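Local coordinates for pirin-like protein (Geobacillus kaustophilus, PDB 2P17) that is of unknown function but belongs to the pirin family of cupin-fold proteins and binds one iron ion per subunit, at residues 1-6 with 221-226; 167-172 with 236-241. All coordinates share one frame; numbering follows the deposited sequence.

Interaction 1 of 2, residues 1-6 with 221-226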
loop_
_atom_site.group_PDB
_atom_site.type_symbol
_atom_site.label_atom_id
_atom_site.label_comp_id
_atom_site.label_asym_id
_atom_site.label_seq_id
_atom_site.Cartn_x
_atom_site.Cartn_y
_atom_site.Cartn_z
HETATM N N MSE A 1 -6.437 18.503 19.092
HETATM C CA MSE A 1 -7.803 18.534 18.498
HETATM C C MSE A 1 -8.292 17.117 18.178
HETATM O O MSE A 1 -8.923 16.496 19.033
HETATM C CB MSE A 1 -7.829 19.434 17.266
HETATM C CG MSE A 1 -9.199 19.778 16.728
HETATM SE SE MSE A 1 -8.931 20.786 15.082
HETATM C CE MSE A 1 -8.285 19.348 13.929
ATOM N N ALA A 2 -7.997 16.596 16.981
ATOM C CA ALA A 2 -8.477 15.259 16.595
ATOM C C ALA A 2 -7.820 14.194 17.449
ATOM O O ALA A 2 -6.747 14.405 18.011
ATOM C CB ALA A 2 -8.229 14.978 15.116
ATOM N N ILE A 3 -8.474 13.043 17.547
ATOM C CA ILE A 3 -7.921 11.928 18.280
ATOM C C ILE A 3 -6.635 11.494 17.573
ATOM O O ILE A 3 -6.642 11.229 16.374
ATOM C CB ILE A 3 -8.945 10.779 18.366
ATOM C CG1 ILE A 3 -10.132 11.206 19.245
ATOM C CG2 ILE A 3 -8.286 9.495 18.882
ATOM C CD1 ILE A 3 -11.391 10.375 19.063
ATOM N N GLN A 4 -5.534 11.461 18.318
ATOM C CA GLN A 4 -4.222 11.111 17.771
ATOM C C GLN A 4 -3.969 9.613 17.813
ATOM O O GLN A 4 -3.980 8.995 18.889
ATOM C CB GLN A 4 -3.107 11.827 18.546
ATOM C CG GLN A 4 -3.156 13.340 18.440
ATOM C CD GLN A 4 -3.069 13.819 17.008
ATOM O OE1 GLN A 4 -2.144 13.455 16.272
ATOM N NE2 GLN A 4 -4.038 14.627 16.592
ATOM N N ARG A 5 -3.719 9.026 16.647
ATOM C CA ARG A 5 -3.331 7.625 16.595
ATOM C C ARG A 5 -1.928 7.395 17.155
ATOM O O ARG A 5 -1.062 8.280 17.077
ATOM C CB ARG A 5 -3.433 7.098 15.169
ATOM C CG ARG A 5 -4.876 7.066 14.661
ATOM C CD ARG A 5 -5.155 5.803 13.869
ATOM N NE ARG A 5 -6.441 5.858 13.173
ATOM C CZ ARG A 5 -7.035 4.792 12.630
ATOM N NH1 ARG A 5 -6.476 3.584 12.704
ATOM N NH2 ARG A 5 -8.185 4.918 11.989
ATOM N N ARG A 6 -1.735 6.192 17.690
ATOM C CA ARG A 6 -0.468 5.717 18.226
ATOM C C ARG A 6 0.059 4.630 17.298
ATOM O O ARG A 6 -0.701 4.041 16.515
ATOM C CB ARG A 6 -0.679 5.125 19.632
ATOM C CG ARG A 6 -0.924 6.148 20.727
ATOM C CD ARG A 6 -1.489 5.487 21.972
ATOM N NE ARG A 6 -2.916 5.206 21.828
ATOM C CZ ARG A 6 -3.440 3.999 21.622
ATOM N NH1 ARG A 6 -2.660 2.931 21.549
ATOM N NH2 ARG A 6 -4.755 3.865 21.498
ATOM N N ARG A 221 -15.711 3.805 15.101
ATOM C CA ARG A 221 -16.426 4.367 13.959
ATOM C C ARG A 221 -17.019 5.722 14.358
ATOM O O ARG A 221 -17.519 5.901 15.480
ATOM C CB ARG A 221 -17.537 3.417 13.508
ATOM C CG ARG A 221 -18.221 3.811 12.206
ATOM C CD ARG A 221 -19.481 2.988 11.965
ATOM N NE ARG A 221 -20.218 3.490 10.808
ATOM C CZ ARG A 221 -19.976 3.146 9.543
ATOM N NH1 ARG A 221 -19.013 2.276 9.248
ATOM N NH2 ARG A 221 -20.708 3.673 8.567
ATOM N N GLY A 222 -16.929 6.678 13.439
ATOM C CA GLY A 222 -17.462 8.015 13.671
ATOM C C GLY A 222 -16.485 8.997 14.285
ATOM O O GLY A 222 -16.779 10.189 14.369
ATOM N N GLU A 223 -15.329 8.511 14.732
ATOM C CA GLU A 223 -14.306 9.387 15.290
ATOM C C GLU A 223 -13.380 9.915 14.208
ATOM O O GLU A 223 -13.028 9.194 13.269
ATOM C CB GLU A 223 -13.506 8.678 16.373
ATOM C CG GLU A 223 -14.373 8.281 17.556
ATOM C CD GLU A 223 -13.616 7.527 18.623
ATOM O OE1 GLU A 223 -12.544 6.962 18.315
ATOM O OE2 GLU A 223 -14.104 7.492 19.775
ATOM N N GLU A 224 -12.990 11.177 14.340
ATOM C CA GLU A 224 -12.040 11.772 13.414
ATOM C C GLU A 224 -10.677 11.600 14.053
ATOM O O GLU A 224 -10.435 12.103 15.152
ATOM C CB GLU A 224 -12.390 13.251 13.127
ATOM C CG GLU A 224 -13.646 13.424 12.245
ATOM C CD GLU A 224 -14.059 14.889 11.961
ATOM O OE1 GLU A 224 -13.386 15.827 12.452
ATOM O OE2 GLU A 224 -15.082 15.098 11.241
ATOM N N THR A 225 -9.805 10.825 13.401
ATOM C CA THR A 225 -8.472 10.560 13.938
ATOM C C THR A 225 -7.392 11.103 13.014
ATOM O O THR A 225 -7.643 11.380 11.843
ATOM C CB THR A 225 -8.190 9.047 14.181
ATOM O OG1 THR A 225 -7.968 8.370 12.933
ATOM C CG2 THR A 225 -9.328 8.363 14.975
ATOM N N GLU A 226 -6.195 11.271 13.567
ATOM C CA GLU A 226 -5.053 11.775 12.812
ATOM C C GLU A 226 -3.799 10.996 13.161
ATOM O O GLU A 226 -3.650 10.508 14.289
ATOM C CB GLU A 226 -4.843 13.266 13.098
ATOM C CG GLU A 226 -5.840 14.160 12.356
ATOM C CD GLU A 226 -5.755 15.635 12.725
ATOM O OE1 GLU A 226 -5.004 15.983 13.653
ATOM O OE2 GLU A 226 -6.481 16.430 12.092
HETATM O O HOH W 1 -5.650 17.844 15.497
HETATM O O HOH W 2 -2.704 15.898 14.460
#
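Three backbone hydrogen bonds tie the N-terminal residues 1-6 to residues 221-226 as parallel strands, I3 bridging to T225 and Q4 to E226. E224 O receives the I3 amide, I3 O takes E226 N, and R5 N reaches E226 O at 2.8 Å in the straightest of the three, 171° at the hydrogen. I3 O, already engaged by E226 N, also meets the CA-H of T225.

Among side-chain bonds, R5 gives the most directional. Its NE points at T225 OG1, 2.9 Å away and within 2° of the guanidinium plane, so the hydroxyl sits squarely at the group's edge. This bond and that from NH2 to Y188 O fix the rotation of the guanidinium, while the L184 carbonyl holds the T225 hydroxyl in place. An alanine in place of R5 would remove the guanidinium and would probably loosen the link between the N-terminus and this cluster, although the backbone bond could persist.

On the face opposite I3 and T225, Q4 and E226 run side by side. Q4 folds back at chi2 (-58°) so that NE2 reaches A2 O at 3.1 Å, from above the carbonyl plane, and more weakly E226 OE1. Two waters donate to that same OE1, while OE2 forms a salt bridge with K155.

Methyl groups make van der Waals contact with carboxylates: A2 CB rests 3.5 Å from E226 CD, and I3 CD1 lies 3.6 Å from E223 CD, whose OE2 is hydrogen-bonded to N220. Here the first strand of the chain joins the C-terminal cupin domain's sheet, in keeping with the two-cupin pirin fold.

Interaction 2 of 2, residues 167-172 with 236-241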
loop_
_atom_site.group_PDB
_atom_site.type_symbol
_atom_site.label_atom_id
_atom_site.label_comp_id
_atom_site.label_asym_id
_atom_site.label_seq_id
_atom_site.Cartn_x
_atom_site.Cartn_y
_atom_site.Cartn_z
ATOM N N VAL A 167 -10.267 2.355 0.653
ATOM C CA VAL A 167 -8.860 2.282 1.040
ATOM C C VAL A 167 -8.208 3.635 0.797
ATOM O O VAL A 167 -8.322 4.217 -0.291
ATOM C CB VAL A 167 -8.099 1.189 0.241
ATOM C CG1 VAL A 167 -6.584 1.212 0.527
ATOM C CG2 VAL A 167 -8.665 -0.188 0.551
ATOM N N THR A 168 -7.525 4.140 1.808
ATOM C CA THR A 168 -6.673 5.307 1.651
ATOM C C THR A 168 -5.237 4.840 1.496
ATOM O O THR A 168 -4.725 4.105 2.343
ATOM C CB THR A 168 -6.842 6.261 2.828
ATOM O OG1 THR A 168 -8.117 6.912 2.701
ATOM C CG2 THR A 168 -5.716 7.305 2.880
HETATM N N MSE A 169 -4.617 5.233 0.392
HETATM C CA MSE A 169 -3.235 4.887 0.106
HETATM C C MSE A 169 -2.537 6.149 -0.344
HETATM O O MSE A 169 -2.924 6.755 -1.346
HETATM C CB MSE A 169 -3.133 3.818 -0.981
HETATM C CG MSE A 169 -1.691 3.461 -1.320
HETATM SE SE MSE A 169 -1.672 2.159 -2.769
HETATM C CE MSE A 169 0.257 1.975 -2.971
ATOM N N VAL A 170 -1.551 6.568 0.445
ATOM C CA VAL A 170 -0.837 7.794 0.165
ATOM C C VAL A 170 0.663 7.591 0.227
ATOM O O VAL A 170 1.167 6.793 1.027
ATOM C CB VAL A 170 -1.232 8.954 1.124
ATOM C CG1 VAL A 170 -2.734 9.303 1.021
ATOM C CG2 VAL A 170 -0.839 8.666 2.564
ATOM N N GLU A 171 1.370 8.294 -0.641
ATOM C CA GLU A 171 2.820 8.328 -0.599
ATOM C C GLU A 171 3.280 9.676 -0.054
ATOM O O GLU A 171 2.914 10.723 -0.595
ATOM C CB GLU A 171 3.379 8.093 -1.994
ATOM C CG GLU A 171 4.900 8.087 -2.057
ATOM C CD GLU A 171 5.387 7.948 -3.467
ATOM O OE1 GLU A 171 4.675 8.432 -4.368
ATOM O OE2 GLU A 171 6.478 7.380 -3.665
HETATM N N MSE A 172 4.077 9.641 1.008
HETATM C CA MSE A 172 4.601 10.865 1.606
HETATM C C MSE A 172 6.081 10.985 1.355
HETATM O O MSE A 172 6.826 10.024 1.556
HETATM C CB MSE A 172 4.370 10.884 3.109
HETATM C CG MSE A 172 2.944 10.749 3.509
HETATM SE SE MSE A 172 2.837 11.088 5.402
HETATM C CE MSE A 172 1.234 10.258 5.667
ATOM N N ARG A 236 10.594 8.935 2.902
ATOM C CA ARG A 236 9.627 8.513 1.902
ATOM C C ARG A 236 8.898 7.287 2.437
ATOM O O ARG A 236 9.534 6.350 2.896
ATOM C CB ARG A 236 10.306 8.200 0.567
ATOM C CG ARG A 236 9.328 7.976 -0.577
ATOM C CD ARG A 236 10.060 7.977 -1.918
ATOM N NE ARG A 236 9.126 7.983 -3.041
ATOM C CZ ARG A 236 9.420 8.420 -4.264
ATOM N NH1 ARG A 236 10.629 8.912 -4.544
ATOM N NH2 ARG A 236 8.498 8.376 -5.213
ATOM N N LEU A 237 7.566 7.302 2.394
ATOM C CA LEU A 237 6.794 6.194 2.956
ATOM C C LEU A 237 5.464 6.024 2.234
ATOM O O LEU A 237 4.983 6.940 1.574
ATOM C CB LEU A 237 6.574 6.395 4.463
ATOM C CG LEU A 237 5.723 7.594 4.908
ATOM C CD1 LEU A 237 4.218 7.343 4.791
ATOM C CD2 LEU A 237 6.080 7.957 6.339
ATOM N N LEU A 238 4.892 4.836 2.374
ATOM C CA LEU A 238 3.535 4.547 1.919
ATOM C C LEU A 238 2.653 4.269 3.121
ATOM O O LEU A 238 3.008 3.478 3.978
ATOM C CB LEU A 238 3.532 3.343 0.973
ATOM C CG LEU A 238 4.226 3.545 -0.374
ATOM C CD1 LEU A 238 4.475 2.192 -1.009
ATOM C CD2 LEU A 238 3.414 4.444 -1.282
ATOM N N LEU A 239 1.502 4.929 3.176
ATOM C CA LEU A 239 0.513 4.692 4.225
ATOM C C LEU A 239 -0.701 4.021 3.601
ATOM O O LEU A 239 -1.230 4.493 2.583
ATOM C CB LEU A 239 0.107 6.011 4.898
ATOM C CG LEU A 239 -0.875 5.995 6.075
ATOM C CD1 LEU A 239 -0.615 7.158 7.018
ATOM C CD2 LEU A 239 -2.329 6.032 5.584
ATOM N N TYR A 240 -1.148 2.932 4.228
ATOM C CA TYR A 240 -2.300 2.168 3.761
ATOM C C TYR A 240 -3.289 2.071 4.904
ATOM O O TYR A 240 -2.915 1.661 5.997
ATOM C CB TYR A 240 -1.901 0.741 3.427
ATOM C CG TYR A 240 -0.853 0.524 2.362
ATOM C CD1 TYR A 240 -1.225 0.263 1.043
ATOM C CD2 TYR A 240 0.508 0.502 2.679
ATOM C CE1 TYR A 240 -0.252 -0.017 0.059
ATOM C CE2 TYR A 240 1.476 0.226 1.704
ATOM C CZ TYR A 240 1.082 -0.026 0.399
ATOM O OH TYR A 240 2.041 -0.308 -0.553
ATOM N N ALA A 241 -4.555 2.422 4.667
ATOM C CA ALA A 241 -5.571 2.255 5.697
ATOM C C ALA A 241 -6.888 1.999 5.021
ATOM O O ALA A 241 -7.166 2.583 3.981
ATOM C CB ALA A 241 -5.648 3.492 6.572
#
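Six backbone hydrogen bonds zip strand 167-172 to strand 236-241, two at each of the pairs T168-A241, V170-L239 and M172-L237. The shortest, from T168 N to A241 O, spans 2.7 Å. Between them, at the non-hydrogen-bonded pairs M169-Y240 and E171-L238, CA-H groups face carbonyl oxygens.

On the face of M169, E171, L238 and Y240, the fully extended selenomethionine runs alongside the tyrosine, its CE 3.7 Å from Y240 CE1 and its SE 4.9 Å from the ring centroid, an oblique Met-aromatic contact. L238 CD2 packs against E171 CB at 3.7 Å. E171, with CG anti to the backbone N (chi1 -179°), reaches diagonally across to R236 on the partner strand, which grips it side-on: NE and NH2 both bind OE2, the latter at 2.7 Å, in a salt bridge. The oxygen lies in the guanidinium plane, whereas the carboxylate is turned 48° from it and is approached from above its own plane.

On the other face V170 CG2 meets L239 CB, and the M172 chain lies beside L237 CD1 before its CE reaches L239 CD1 at 3.9 Å.

Partners from beyond the two strands complete the carboxylate's surroundings: Y65 OH also bonds OE2, and R148 forms a salt bridge with OE1, which would probably keep this buried acid ionised. Y65 comes from strand 60-66, and L112 of strand 109-117 touches L238 and Y240. The pair is thus a regular antiparallel ladder of the C-terminal cupin domain, one face turned to strands of the N-terminal half, as in the bicupin pirin fold.

How the interactions relate
Strands 224-231 and 235-242 follow one another in the chain, so one strand of interaction 1 is followed by one of interaction 2, and the two contacts interleave along the chain. Their centres are about 17 Å apart and their nearest atoms stay about 6 Å from each other, without touching. Strand 179-185 touches both: L184 accepts from T225 in interaction 1 and touches A241 in interaction 2, while Q182 meets T168, V170 and M172. Interaction 1 is peripheral, about 21 Å from the chain centre; interaction 2, about 6 Å from it, is buried. Both lie away from the iron site, where H57 and H99 bind the metal. Each builds the C-terminal cupin domain's framework.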